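Local coordinates for MdbA protein (PDB 6BO0) that acts as a thiol-disulfide oxidoreductase of the DsbA family, probably forming disulfide bonds in exported proteins, at residues K39-E45 / S179-D185; E6-A10 / M135-L139; L66-V72 / W195-K200. One frame throughout, in Å; residues are numbered along the deposited sequence.

Interaction 1. Residues K39-E45 / S179-D185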
loop_
_atom_site.group_PDB
_atom_site.type_symbol
_atom_site.label_atom_id
_atom_site.label_comp_id
_atom_site.label_asym_id
_atom_site.label_seq_id
_atom_site.Cartn_x
_atom_site.Cartn_y
_atom_site.Cartn_z
ATOM N N LYS A 39 1.504 2.599 -18.714
ATOM C CA LYS A 39 1.950 3.794 -18.016
ATOM C C LYS A 39 2.397 3.444 -16.593
ATOM O O LYS A 39 1.765 2.650 -15.922
ATOM C CB LYS A 39 0.810 4.792 -17.960
ATOM C CG LYS A 39 0.506 5.412 -19.318
ATOM C CD LYS A 39 -0.654 6.367 -19.198
ATOM C CE LYS A 39 -0.738 7.327 -20.357
ATOM N NZ LYS A 39 -1.048 6.659 -21.637
ATOM N N THR A 40 3.460 4.085 -16.149
ATOM C CA THR A 40 3.933 3.925 -14.770
ATOM C C THR A 40 3.233 4.948 -13.890
ATOM O O THR A 40 3.324 6.135 -14.140
ATOM C CB THR A 40 5.458 4.089 -14.699
ATOM O OG1 THR A 40 6.071 3.057 -15.486
ATOM C CG2 THR A 40 5.971 3.975 -13.274
ATOM N N VAL A 41 2.568 4.469 -12.838
ATOM C CA VAL A 41 1.834 5.338 -11.932
ATOM C C VAL A 41 2.479 5.165 -10.553
ATOM O O VAL A 41 2.384 4.107 -9.939
ATOM C CB VAL A 41 0.334 5.019 -11.892
ATOM C CG1 VAL A 41 -0.384 5.978 -10.956
ATOM C CG2 VAL A 41 -0.258 5.071 -13.297
ATOM N N ASP A 42 3.129 6.211 -10.069
ATOM C CA ASP A 42 3.731 6.217 -8.731
ATOM C C ASP A 42 2.761 6.857 -7.750
ATOM O O ASP A 42 2.310 7.991 -7.987
ATOM C CB ASP A 42 5.051 6.993 -8.755
ATOM C CG ASP A 42 6.131 6.294 -9.555
ATOM O OD1 ASP A 42 6.543 5.194 -9.164
ATOM O OD2 ASP A 42 6.592 6.842 -10.591
ATOM N N ILE A 43 2.468 6.147 -6.663
ATOM C CA ILE A 43 1.542 6.624 -5.642
ATOM C C ILE A 43 2.269 6.649 -4.309
ATOM O O ILE A 43 2.605 5.609 -3.752
ATOM C CB ILE A 43 0.290 5.736 -5.552
ATOM C CG1 ILE A 43 -0.385 5.652 -6.924
ATOM C CG2 ILE A 43 -0.656 6.240 -4.457
ATOM C CD1 ILE A 43 -1.594 4.758 -6.950
ATOM N N TYR A 44 2.520 7.855 -3.821
ATOM C CA TYR A 44 3.179 8.066 -2.539
ATOM C C TYR A 44 2.113 8.218 -1.469
ATOM O O TYR A 44 1.247 9.091 -1.555
ATOM C CB TYR A 44 4.046 9.328 -2.605
ATOM C CG TYR A 44 5.201 9.211 -3.595
ATOM C CD1 TYR A 44 5.034 9.498 -4.931
ATOM C CD2 TYR A 44 6.455 8.810 -3.173
ATOM C CE1 TYR A 44 6.092 9.409 -5.813
ATOM C CE2 TYR A 44 7.505 8.710 -4.031
ATOM C CZ TYR A 44 7.322 9.005 -5.363
ATOM O OH TYR A 44 8.400 8.886 -6.205
ATOM N N GLU A 45 2.179 7.366 -0.444
ATOM C CA GLU A 45 1.142 7.341 0.567
ATOM C C GLU A 45 1.685 6.891 1.921
ATOM O O GLU A 45 2.753 6.269 1.999
ATOM C CB GLU A 45 -0.020 6.468 0.116
ATOM C CG GLU A 45 0.342 4.998 -0.054
ATOM C CD GLU A 45 -0.812 4.097 -0.471
ATOM O OE1 GLU A 45 -1.807 4.626 -1.006
ATOM O OE2 GLU A 45 -0.678 2.854 -0.306
ATOM N N SER A 179 1.940 13.749 1.397
ATOM C CA SER A 179 1.210 12.687 0.772
ATOM C C SER A 179 -0.267 13.012 0.881
ATOM O O SER A 179 -0.655 13.802 1.733
ATOM C CB SER A 179 1.485 11.326 1.467
ATOM O OG SER A 179 1.307 11.372 2.865
ATOM N N PRO A 180 -1.099 12.400 0.016
ATOM C CA PRO A 180 -0.752 11.552 -1.116
ATOM C C PRO A 180 -0.207 12.344 -2.290
ATOM O O PRO A 180 -0.547 13.515 -2.466
ATOM C CB PRO A 180 -2.086 10.879 -1.497
ATOM C CG PRO A 180 -3.107 11.896 -1.092
ATOM C CD PRO A 180 -2.550 12.595 0.126
ATOM N N ARG A 181 0.589 11.683 -3.132
ATOM C CA ARG A 181 1.055 12.279 -4.391
ATOM C C ARG A 181 1.005 11.219 -5.458
ATOM O O ARG A 181 1.338 10.069 -5.180
ATOM C CB ARG A 181 2.505 12.797 -4.262
ATOM C CG ARG A 181 2.746 13.652 -3.045
ATOM C CD ARG A 181 2.184 15.042 -3.159
ATOM N NE ARG A 181 3.047 15.846 -4.011
ATOM C CZ ARG A 181 4.212 16.380 -3.665
ATOM N NH1 ARG A 181 4.650 16.335 -2.408
ATOM N NH2 ARG A 181 4.923 17.018 -4.577
ATOM N N VAL A 182 0.593 11.594 -6.663
ATOM C CA VAL A 182 0.506 10.683 -7.787
ATOM C C VAL A 182 1.246 11.255 -8.966
ATOM O O VAL A 182 1.085 12.441 -9.294
ATOM C CB VAL A 182 -0.966 10.414 -8.174
ATOM C CG1 VAL A 182 -1.074 9.482 -9.371
ATOM C CG2 VAL A 182 -1.718 9.871 -6.975
ATOM N N PHE A 183 2.048 10.394 -9.594
ATOM C CA PHE A 183 2.767 10.728 -10.818
ATOM C C PHE A 183 2.383 9.718 -11.885
ATOM O O PHE A 183 2.292 8.525 -11.602
ATOM C CB PHE A 183 4.295 10.677 -10.631
ATOM C CG PHE A 183 4.836 11.702 -9.694
ATOM C CD1 PHE A 183 4.601 11.617 -8.329
ATOM C CD2 PHE A 183 5.637 12.729 -10.164
ATOM C CE1 PHE A 183 5.109 12.576 -7.476
ATOM C CE2 PHE A 183 6.143 13.670 -9.314
ATOM C CZ PHE A 183 5.882 13.598 -7.966
ATOM N N ILE A 184 2.162 10.188 -13.112
ATOM C CA ILE A 184 1.958 9.316 -14.263
ATOM C C ILE A 184 3.106 9.557 -15.241
ATOM O O ILE A 184 3.310 10.683 -15.683
ATOM C CB ILE A 184 0.607 9.562 -14.969
ATOM C CG1 ILE A 184 -0.570 9.308 -14.006
ATOM C CG2 ILE A 184 0.501 8.698 -16.220
ATOM C CD1 ILE A 184 -1.935 9.622 -14.575
ATOM N N ASP A 185 3.878 8.514 -15.511
ATOM C CA ASP A 185 5.099 8.619 -16.330
ATOM C C ASP A 185 5.936 9.822 -15.897
ATOM O O ASP A 185 6.466 10.565 -16.714
ATOM C CB ASP A 185 4.751 8.632 -17.808
ATOM C CG ASP A 185 4.288 7.263 -18.292
ATOM O OD1 ASP A 185 4.675 6.222 -17.683
ATOM O OD2 ASP A 185 3.542 7.215 -19.285
HETATM O O HOH W 1 5.750 3.323 -18.116
#
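An antiparallel strand pair shows how one backbone ladder can serve both faces of a sheet. Lys39 opens strand 39-45, with its CG 3.5 Å from Asp185 OD2 and its CD 4.0 Å from Ile184 CG2. At Thr40 the ladder ends partly on a side chain: Thr40 O accepts from Asp185 N (2.8 Å), while Thr40 N donates to Asp185 OD1 (2.9 Å), and a water joins Thr40 OG1 to the same OD1. Val41, a non-hydrogen-bonded partner of Ile184, brings its CG1 within 3.9 Å of Val182 CG1. Asp42 and Phe183 form a hydrogen-bonded pair, Asp42 N to Phe183 O and Phe183 N to Asp42 O, each 2.9 Å; the Asp42 carboxylate turns instead to Arg77. Ile43 lies opposite Val182, a further non-hydrogen-bonded pair. Tyr44 and Arg181 form the next hydrogen-bonded pair: Tyr44 N donates to Arg181 O (2.9 Å) and Arg181 N to Tyr44 O (3.1 Å); Tyr44 CE1 meets Phe183 CD1 at 3.7 Å. Near Glu45, whose carboxylate pairs with Arg113, the partner chain reaches Pro180, whose preceding peptide bond is cis. Pro180 touches Cys52 of the CxxC motif, the cis-proline arrangement characteristic of thioredoxin folds. Strand 72-78 flanks 39-45 on its other edge; helix 155-172 packs against Tyr44 and Phe183, and helix 51-68 against Ile43 on the opposite face.

Interaction 2. Residues E6-A10 / M135-L139; sequences EEKFA and MAKIL
Two helical pieces can pack without a hydrogen bond between them, and here a single isoleucine is the central knob. Segment 6-10 is helical at both ends but interrupted around Lys8, with Phe9 N bonded to Glu6 O at 3.0 Å; Met135 to Ile138 form the last turn of helix 129-138, and Leu139, its N bonded to Met135 O at 3.0 Å, is the first residue beyond it. The two run in the same general direction and converge, CA-CA distances falling from 7.1 Å at Glu6-Met135 to 5.4 Å at Ala10-Leu139. Ile138 (chi1 m, chi2 t) sits in a hole made by Glu6, Glu7, Phe9 and Ala10: its CG2 lies 3.7 Å from Glu6 O and 3.9 Å from Ala10 CB, its CD1 3.7 Å from Glu7 OE2. In return the Phe9 ring (chi1 m, chi2 6°) meets Met135 CE edge-on, 3.6 Å from CE2, while Leu139 CD2 packs on Phe9 CB (4.2 Å) and Phe9 O (3.5 Å). The Glu6 carboxylate pairs with Lys127. The contact thus lays the N-terminal helices on the helical region inserted in DsbA-family thioredoxin folds, where Met115 and Phe112 of helix 106-118 back Phe9, Met135 and Leu139.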
loop_
_atom_site.group_PDB
_atom_site.type_symbol
_atom_site.label_atom_id
_atom_site.label_comp_id
_atom_site.label_asym_id
_atom_site.label_seq_id
_atom_site.Cartn_x
_atom_site.Cartn_y
_atom_site.Cartn_z
ATOM N N GLU A 6 -13.004 -7.900 14.059
ATOM C CA GLU A 6 -11.953 -8.219 13.098
ATOM C C GLU A 6 -12.151 -9.542 12.396
ATOM O O GLU A 6 -11.731 -9.679 11.245
ATOM C CB GLU A 6 -10.584 -8.181 13.754
ATOM C CG GLU A 6 -10.168 -6.767 14.098
ATOM C CD GLU A 6 -8.832 -6.697 14.803
ATOM O OE1 GLU A 6 -8.544 -5.635 15.376
ATOM O OE2 GLU A 6 -8.081 -7.700 14.789
ATOM N N GLU A 7 -12.786 -10.517 13.058
ATOM C CA GLU A 7 -13.059 -11.790 12.392
ATOM C C GLU A 7 -13.840 -11.561 11.100
ATOM O O GLU A 7 -13.581 -12.246 10.085
ATOM C CB GLU A 7 -13.791 -12.757 13.322
ATOM C CG GLU A 7 -12.882 -13.410 14.360
ATOM C CD GLU A 7 -11.727 -14.194 13.749
ATOM O OE1 GLU A 7 -11.915 -14.805 12.675
ATOM O OE2 GLU A 7 -10.625 -14.208 14.339
ATOM N N LYS A 8 -14.754 -10.579 11.135
ATOM C CA LYS A 8 -15.610 -10.289 9.968
ATOM C C LYS A 8 -14.927 -9.592 8.786
ATOM O O LYS A 8 -15.550 -9.486 7.689
ATOM C CB LYS A 8 -16.870 -9.512 10.384
ATOM C CG LYS A 8 -18.047 -10.400 10.786
ATOM C CD LYS A 8 -17.752 -11.308 11.976
ATOM C CE LYS A 8 -17.350 -12.722 11.567
ATOM N NZ LYS A 8 -17.275 -13.649 12.728
ATOM N N PHE A 9 -13.682 -9.143 8.973
ATOM C CA PHE A 9 -12.898 -8.534 7.951
ATOM C C PHE A 9 -12.756 -9.490 6.809
ATOM O O PHE A 9 -12.583 -9.036 5.712
ATOM C CB PHE A 9 -11.489 -8.164 8.499
ATOM C CG PHE A 9 -11.446 -6.904 9.345
ATOM C CD1 PHE A 9 -12.625 -6.231 9.694
ATOM C CD2 PHE A 9 -10.238 -6.407 9.792
ATOM C CE1 PHE A 9 -12.589 -5.083 10.475
ATOM C CE2 PHE A 9 -10.199 -5.268 10.592
ATOM C CZ PHE A 9 -11.365 -4.595 10.918
ATOM N N ALA A 10 -12.793 -10.814 7.053
ATOM C CA ALA A 10 -12.592 -11.772 5.958
ATOM C C ALA A 10 -13.700 -11.669 4.896
ATOM O O ALA A 10 -13.483 -11.977 3.728
ATOM C CB ALA A 10 -12.507 -13.194 6.509
ATOM N N MET A 135 -4.529 -9.879 11.833
ATOM C CA MET A 135 -5.394 -9.382 10.751
ATOM C C MET A 135 -4.999 -9.986 9.389
ATOM O O MET A 135 -5.840 -10.366 8.579
ATOM C CB MET A 135 -5.353 -7.841 10.723
ATOM C CG MET A 135 -5.925 -7.205 11.985
ATOM S SD MET A 135 -5.410 -5.492 12.169
ATOM C CE MET A 135 -6.912 -4.633 11.832
ATOM N N ALA A 136 -3.693 -10.078 9.180
ATOM C CA ALA A 136 -3.170 -10.682 7.962
ATOM C C ALA A 136 -3.607 -12.135 7.845
ATOM O O ALA A 136 -3.982 -12.601 6.755
ATOM C CB ALA A 136 -1.642 -10.556 7.910
ATOM N N LYS A 137 -3.575 -12.866 8.968
ATOM C CA LYS A 137 -4.029 -14.256 8.962
ATOM C C LYS A 137 -5.503 -14.346 8.551
ATOM O O LYS A 137 -5.872 -15.180 7.716
ATOM C CB LYS A 137 -3.808 -14.891 10.322
ATOM C CG LYS A 137 -4.164 -16.376 10.376
ATOM C CD LYS A 137 -3.833 -16.986 11.723
ATOM C CE LYS A 137 -4.169 -18.471 11.754
ATOM N NZ LYS A 137 -3.330 -19.256 10.814
ATOM N N ILE A 138 -6.332 -13.483 9.120
ATOM C CA ILE A 138 -7.751 -13.465 8.802
ATOM C C ILE A 138 -7.968 -13.204 7.293
ATOM O O ILE A 138 -8.884 -13.771 6.679
ATOM C CB ILE A 138 -8.482 -12.424 9.687
ATOM C CG1 ILE A 138 -8.515 -12.895 11.163
ATOM C CG2 ILE A 138 -9.910 -12.187 9.204
ATOM C CD1 ILE A 138 -8.834 -11.806 12.173
ATOM N N LEU A 139 -7.109 -12.367 6.701
ATOM C CA LEU A 139 -7.203 -12.024 5.276
ATOM C C LEU A 139 -6.452 -12.986 4.362
ATOM O O LEU A 139 -6.313 -12.713 3.182
ATOM C CB LEU A 139 -6.767 -10.588 5.042
ATOM C CG LEU A 139 -7.696 -9.571 5.707
ATOM C CD1 LEU A 139 -7.251 -8.171 5.261
ATOM C CD2 LEU A 139 -9.163 -9.773 5.408
#

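Interaction 3. Residues L66-V72 / W195-K200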
loop_
_atom_site.group_PDB
_atom_site.type_symbol
_atom_site.label_atom_id
_atom_site.label_comp_id
_atom_site.label_asym_id
_atom_site.label_seq_id
_atom_site.Cartn_x
_atom_site.Cartn_y
_atom_site.Cartn_z
ATOM N N LEU A 66 -7.572 -0.879 -14.188
ATOM C CA LEU A 66 -6.489 -0.440 -15.043
ATOM C C LEU A 66 -5.274 -1.364 -14.916
ATOM O O LEU A 66 -4.614 -1.659 -15.908
ATOM C CB LEU A 66 -6.110 1.011 -14.745
ATOM C CG LEU A 66 -7.164 2.066 -15.090
ATOM C CD1 LEU A 66 -6.696 3.394 -14.562
ATOM C CD2 LEU A 66 -7.441 2.137 -16.584
ATOM N N ILE A 67 -4.962 -1.799 -13.692
ATOM C CA ILE A 67 -3.832 -2.718 -13.508
ATOM C C ILE A 67 -4.130 -4.059 -14.205
ATOM O O ILE A 67 -3.342 -4.600 -14.995
ATOM C CB ILE A 67 -3.542 -2.989 -12.018
ATOM C CG1 ILE A 67 -3.133 -1.708 -11.278
ATOM C CG2 ILE A 67 -2.388 -4.018 -11.889
ATOM C CD1 ILE A 67 -3.186 -1.832 -9.774
ATOM N N GLU A 68 -5.298 -4.594 -13.913
ATOM C CA GLU A 68 -5.623 -5.911 -14.435
ATOM C C GLU A 68 -5.576 -5.930 -15.963
ATOM O O GLU A 68 -5.065 -6.877 -16.583
ATOM C CB GLU A 68 -6.990 -6.343 -13.922
ATOM C CG GLU A 68 -6.902 -6.698 -12.437
ATOM C CD GLU A 68 -8.171 -7.175 -11.799
ATOM O OE1 GLU A 68 -9.240 -7.035 -12.406
ATOM O OE2 GLU A 68 -8.084 -7.705 -10.659
ATOM N N ASP A 69 -6.081 -4.858 -16.566
ATOM C CA ASP A 69 -6.176 -4.782 -18.014
ATOM C C ASP A 69 -4.856 -4.461 -18.714
ATOM O O ASP A 69 -4.812 -4.471 -19.941
ATOM C CB ASP A 69 -7.255 -3.785 -18.384
ATOM C CG ASP A 69 -8.648 -4.257 -17.982
ATOM O OD1 ASP A 69 -8.815 -5.399 -17.442
ATOM O OD2 ASP A 69 -9.585 -3.477 -18.190
ATOM N N GLY A 70 -3.798 -4.163 -17.975
ATOM C CA GLY A 70 -2.501 -3.927 -18.563
ATOM C C GLY A 70 -2.302 -2.493 -19.007
ATOM O O GLY A 70 -1.304 -2.184 -19.676
ATOM N N LYS A 71 -3.136 -1.585 -18.496
ATOM C CA LYS A 71 -3.016 -0.164 -18.863
ATOM C C LYS A 71 -1.982 0.588 -18.032
ATOM O O LYS A 71 -1.402 1.566 -18.513
ATOM C CB LYS A 71 -4.368 0.564 -18.748
ATOM C CG LYS A 71 -5.499 -0.020 -19.573
ATOM C CD LYS A 71 -5.285 0.123 -21.070
ATOM C CE LYS A 71 -5.593 1.526 -21.560
ATOM N NZ LYS A 71 -5.523 1.644 -23.053
ATOM N N VAL A 72 -1.742 0.125 -16.807
ATOM C CA VAL A 72 -0.825 0.769 -15.898
ATOM C C VAL A 72 -0.036 -0.272 -15.114
ATOM O O VAL A 72 -0.497 -1.407 -14.892
ATOM C CB VAL A 72 -1.543 1.681 -14.852
ATOM C CG1 VAL A 72 -2.296 2.807 -15.544
ATOM C CG2 VAL A 72 -2.480 0.901 -13.939
ATOM N N TRP A 195 -7.174 10.674 -10.968
ATOM C CA TRP A 195 -6.088 10.234 -11.838
ATOM C C TRP A 195 -6.459 9.086 -12.779
ATOM O O TRP A 195 -5.986 9.071 -13.902
ATOM C CB TRP A 195 -4.783 9.957 -11.066
ATOM C CG TRP A 195 -4.694 8.632 -10.351
ATOM C CD1 TRP A 195 -4.836 8.419 -9.012
ATOM C CD2 TRP A 195 -4.436 7.336 -10.928
ATOM N NE1 TRP A 195 -4.678 7.108 -8.712
ATOM C CE2 TRP A 195 -4.447 6.408 -9.872
ATOM C CE3 TRP A 195 -4.198 6.865 -12.225
ATOM C CZ2 TRP A 195 -4.228 5.044 -10.085
ATOM C CZ3 TRP A 195 -4.005 5.535 -12.433
ATOM C CH2 TRP A 195 -4.016 4.628 -11.374
ATOM N N PRO A 196 -7.318 8.131 -12.356
ATOM C CA PRO A 196 -7.611 7.048 -13.291
ATOM C C PRO A 196 -8.243 7.552 -14.602
ATOM O O PRO A 196 -8.022 6.956 -15.653
ATOM C CB PRO A 196 -8.553 6.149 -12.491
ATOM C CG PRO A 196 -8.059 6.327 -11.076
ATOM C CD PRO A 196 -7.866 7.824 -11.022
ATOM N N SER A 197 -8.973 8.660 -14.535
ATOM C CA SER A 197 -9.598 9.230 -15.718
ATOM C C SER A 197 -8.585 9.798 -16.714
ATOM O O SER A 197 -8.960 10.160 -17.824
ATOM C CB SER A 197 -10.623 10.305 -15.332
ATOM O OG SER A 197 -10.031 11.486 -14.855
ATOM N N GLN A 198 -7.325 9.918 -16.329
ATOM C CA GLN A 198 -6.265 10.312 -17.291
ATOM C C GLN A 198 -5.801 9.197 -18.174
ATOM O O GLN A 198 -5.109 9.444 -19.151
ATOM C CB GLN A 198 -5.066 10.815 -16.537
ATOM C CG GLN A 198 -5.443 11.930 -15.622
ATOM C CD GLN A 198 -4.637 13.159 -15.743
ATOM O OE1 GLN A 198 -3.745 13.297 -16.603
ATOM N NE2 GLN A 198 -4.932 14.082 -14.876
ATOM N N ILE A 199 -6.171 7.965 -17.836
ATOM C CA ILE A 199 -5.660 6.802 -18.512
ATOM C C ILE A 199 -6.712 6.294 -19.490
ATOM O O ILE A 199 -7.795 5.872 -19.089
ATOM C CB ILE A 199 -5.368 5.668 -17.497
ATOM C CG1 ILE A 199 -4.507 6.147 -16.336
ATOM C CG2 ILE A 199 -4.734 4.465 -18.214
ATOM C CD1 ILE A 199 -3.114 6.553 -16.721
ATOM N N LYS A 200 -6.420 6.364 -20.778
ATOM C CA LYS A 200 -7.340 5.932 -21.815
ATOM C C LYS A 200 -6.859 4.682 -22.518
ATOM O O LYS A 200 -5.665 4.346 -22.508
ATOM C CB LYS A 200 -7.537 7.040 -22.852
ATOM C CG LYS A 200 -7.888 8.402 -22.299
ATOM C CD LYS A 200 -9.211 8.426 -21.544
ATOM C CE LYS A 200 -9.415 9.770 -20.867
ATOM N NZ LYS A 200 -10.623 9.724 -19.982
ATOM O OXT LYS A 200 -7.682 4.038 -23.184
#
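The final carboxylate of this chain is held by a lysine: Lys71 NZ donates to Lys200 O at 2.8 Å and more weakly to Lys200 OXT at 3.2 Å, the latter as part of a salt bridge. The Lys200 side chain folds back on its own segment, NZ bonding to Ser197 O at 2.8 Å. Lys71 lies in the turn of a beta-alpha-beta crossover of the thioredoxin fold, in which strand 39-45, helix 51-68 and the parallel strand 72-78 follow one another. The turn itself is a Schellman motif. Gly70, with phi at 86°, leaves the helix while Lys71 N bonds to Leu66 O and Gly70 N to Ile67 O, both at 3.0 Å; those backbone angles would press a CB against the preceding carbonyl. Leu66 on the helix and Lys71 and Val72 beyond the turn all point their CA-to-CB bonds toward the tail. Beneath the ion pair the chemistry becomes apolar. Ile199 CG2 lies among these three residues, 4.0 Å from both Lys71 CB and Val72 CG1. Trp195, buried against Val41, Ile43 and Met63, extends the same layer, as does Pro196. Leu66 spans from Trp195 and Pro196 to Ile199: its CD2 lies 3.9 Å from Ile199 CG2, and its CD1 touches Pro196 CB at 3.9 Å and Trp195 CZ3 at 4.0 Å.

In the fold
The three contacts, all partly buried, illustrate how chemistry follows place in a fold. Interaction 1, centred about 12 Å from the centre of the chain, is the most central and a ladder of backbone bonds, with 8 of its 14 touching residues buried. Interactions 2 and 3 are centred about 17 Å out: interaction 2, with 2 of 7 buried, relies on side-chain shape, whereas interaction 3 sets an exposed ion pair over mostly buried apolar residues. Interactions 1 and 3 share the thioredoxin core and touch, Val41 CG2 lying 3.8 Å from Val72 CG1, with a probable hydrogen bond from Lys39 N to Lys71 O. Interaction 2 stands apart in the helical region, across the chain's centre from interaction 1.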